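Local structure of 3,4-dihydroxy-2-butanone 4-phosphate synthase (Candida albicans, 1TKS) at residues Y57-L62 against H128-R133. The protein catalyses the conversion of D-ribulose 5-phosphate to formate and 3,4-dihydroxy-2-butanone 4-phosphate, a step of riboflavin biosynthesis. Residues are numbered along the deposited sequence; the frame is centred on the assembly and turned at random.
Sequences YVCVPL and HILPLR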
loop_
_atom_site.group_PDB
_atom_site.type_symbol
_atom_site.label_atom_id
_atom_site.label_comp_id
_atom_site.label_asym_id
_atom_site.label_seq_id
_atom_site.Cartn_x
_atom_site.Cartn_y
_atom_site.Cartn_z
ATOM N N TYR B 57 -1.399 1.424 2.151
ATOM C CA TYR B 57 -0.141 2.055 1.743
ATOM C C TYR B 57 0.519 2.436 3.067
ATOM O O TYR B 57 0.579 3.607 3.433
ATOM C CB TYR B 57 -0.438 3.310 0.904
ATOM C CG TYR B 57 0.636 3.678 -0.098
ATOM C CD1 TYR B 57 0.977 2.805 -1.128
ATOM C CD2 TYR B 57 1.294 4.907 -0.033
ATOM C CE1 TYR B 57 1.943 3.142 -2.071
ATOM C CE2 TYR B 57 2.268 5.255 -0.976
ATOM C CZ TYR B 57 2.583 4.369 -1.989
ATOM O OH TYR B 57 3.531 4.694 -2.936
ATOM N N VAL B 58 1.011 1.427 3.781
ATOM C CA VAL B 58 1.608 1.623 5.100
ATOM C C VAL B 58 2.984 2.271 5.091
ATOM O O VAL B 58 3.927 1.765 4.476
ATOM C CB VAL B 58 1.665 0.280 5.869
ATOM C CG1 VAL B 58 2.271 0.484 7.247
ATOM C CG2 VAL B 58 0.253 -0.292 6.009
ATOM N N CYS B 59 3.083 3.391 5.801
ATOM C CA CYS B 59 4.313 4.167 5.889
ATOM C C CYS B 59 4.924 4.160 7.282
ATOM O O CYS B 59 4.225 4.006 8.286
ATOM C CB CYS B 59 4.037 5.606 5.447
ATOM S SG CYS B 59 3.467 5.750 3.730
ATOM N N VAL B 60 6.240 4.334 7.333
ATOM C CA VAL B 60 6.950 4.339 8.597
ATOM C C VAL B 60 7.763 5.617 8.779
ATOM O O VAL B 60 8.891 5.728 8.299
ATOM C CB VAL B 60 7.879 3.107 8.716
ATOM C CG1 VAL B 60 8.689 3.182 10.003
ATOM C CG2 VAL B 60 7.044 1.827 8.699
ATOM N N PRO B 61 7.175 6.618 9.453
ATOM C CA PRO B 61 7.869 7.885 9.696
ATOM C C PRO B 61 9.115 7.651 10.548
ATOM O O PRO B 61 9.057 6.956 11.563
ATOM C CB PRO B 61 6.821 8.707 10.434
ATOM C CG PRO B 61 5.557 8.261 9.796
ATOM C CD PRO B 61 5.733 6.752 9.740
ATOM N N LEU B 62 10.233 8.227 10.116
ATOM C CA LEU B 62 11.507 8.126 10.819
ATOM C C LEU B 62 12.133 9.509 10.773
ATOM O O LEU B 62 11.793 10.314 9.908
ATOM C CB LEU B 62 12.446 7.149 10.106
ATOM C CG LEU B 62 11.979 5.707 9.931
ATOM C CD1 LEU B 62 12.922 4.981 8.984
ATOM C CD2 LEU B 62 11.928 5.020 11.285
ATOM N N HIS B 128 8.612 -3.550 0.737
ATOM C CA HIS B 128 7.168 -3.392 0.856
ATOM C C HIS B 128 6.722 -2.389 1.917
ATOM O O HIS B 128 5.525 -2.217 2.152
ATOM C CB HIS B 128 6.544 -4.761 1.114
ATOM C CG HIS B 128 6.732 -5.725 -0.017
ATOM N ND1 HIS B 128 5.802 -5.886 -1.020
ATOM C CD2 HIS B 128 7.755 -6.563 -0.312
ATOM C CE1 HIS B 128 6.242 -6.783 -1.885
ATOM N NE2 HIS B 128 7.424 -7.209 -1.480
ATOM N N ILE B 129 7.690 -1.749 2.570
ATOM C CA ILE B 129 7.405 -0.724 3.569
ATOM C C ILE B 129 7.901 0.607 3.014
ATOM O O ILE B 129 8.954 0.672 2.373
ATOM C CB ILE B 129 8.108 -1.016 4.924
ATOM C CG1 ILE B 129 7.312 -2.063 5.702
ATOM C CG2 ILE B 129 8.241 0.265 5.747
ATOM C CD1 ILE B 129 5.937 -1.609 6.154
ATOM N N LEU B 130 7.125 1.658 3.258
ATOM C CA LEU B 130 7.445 2.999 2.791
ATOM C C LEU B 130 7.926 3.920 3.923
ATOM O O LEU B 130 7.116 4.571 4.587
ATOM C CB LEU B 130 6.204 3.618 2.124
ATOM C CG LEU B 130 5.662 2.942 0.853
ATOM C CD1 LEU B 130 4.155 2.713 0.987
ATOM C CD2 LEU B 130 5.960 3.810 -0.370
ATOM N N PRO B 131 9.248 3.984 4.164
ATOM C CA PRO B 131 9.750 4.859 5.229
ATOM C C PRO B 131 9.536 6.315 4.819
ATOM O O PRO B 131 9.594 6.644 3.633
ATOM C CB PRO B 131 11.243 4.512 5.304
ATOM C CG PRO B 131 11.311 3.107 4.762
ATOM C CD PRO B 131 10.331 3.159 3.608
ATOM N N LEU B 132 9.285 7.179 5.799
ATOM C CA LEU B 132 9.076 8.604 5.540
ATOM C C LEU B 132 10.055 9.399 6.391
ATOM O O LEU B 132 10.296 9.051 7.543
ATOM C CB LEU B 132 7.650 9.017 5.900
ATOM C CG LEU B 132 6.519 8.255 5.216
ATOM C CD1 LEU B 132 5.193 8.930 5.533
ATOM C CD2 LEU B 132 6.751 8.219 3.717
ATOM N N ARG B 133 10.614 10.466 5.825
ATOM C CA ARG B 133 11.578 11.289 6.549
ATOM C C ARG B 133 10.960 12.510 7.222
ATOM O O ARG B 133 10.527 13.447 6.550
ATOM C CB ARG B 133 12.692 11.744 5.603
ATOM C CG ARG B 133 13.533 10.604 5.051
ATOM C CD ARG B 133 14.673 11.124 4.188
ATOM N NE ARG B 133 15.637 11.858 5.004
ATOM C CZ ARG B 133 16.803 12.320 4.564
ATOM N NH1 ARG B 133 17.166 12.129 3.303
ATOM N NH2 ARG B 133 17.609 12.970 5.391
HETATM O O HOH W 1 3.354 -0.725 3.083
#
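V60 and L132 anchor a parallel beta pairing between 57-62 and 128-133, in which both backbone polar groups of V60 and of L132 reach across. V60 N donates to L130 O, V60 O accepts L132 N at 2.9 Å, and L62 N gives the shortest bond, 2.7 Å to L132 O. The pairing fades at its start: L130 N to V58 O is weak at 3.4 Å, and there a water donates to both V58 O and H128 O, joining the two chain segments at this end. C59 CA adds a CA-H...O contact of 3.1 Å to L130 O.

The side chains of Y57 and L130 meet in a CH-pi interaction: L130 CD1 sits 3.5 Å from the centroid of the Y57 ring and 2° off its normal, while L130 CD2 lies 3.6 Å from Y57 OH. With CG anti to the backbone N (chi1 -152°), the tyrosine swings its ring across to this leucine. On the same sheet face as L130, L132 CD1 packs on C59 CB at 3.5 Å, and C59 SG touches L130 CB. On the V60 side, V60 CG2 meets I129 CG2 at 3.5 Å, and farther along L62 CD1 lies near P131 CB.

Ten of the eleven touching residues are buried, and neighbouring elements pack around them. Strand 162-166 bonds through its backbone to C59 on the far side of 59-63, helix 145-155 packs on P61 and L132, and helix 103-114 meets V60 and I129. L132 touches T146, which probably binds ribulose 5-phosphate; this is consistent with the L132 face lying next to the substrate site. At the other end, Y57 of the second subunit packs on L130 and H128, bringing the pairing to the dimer interface.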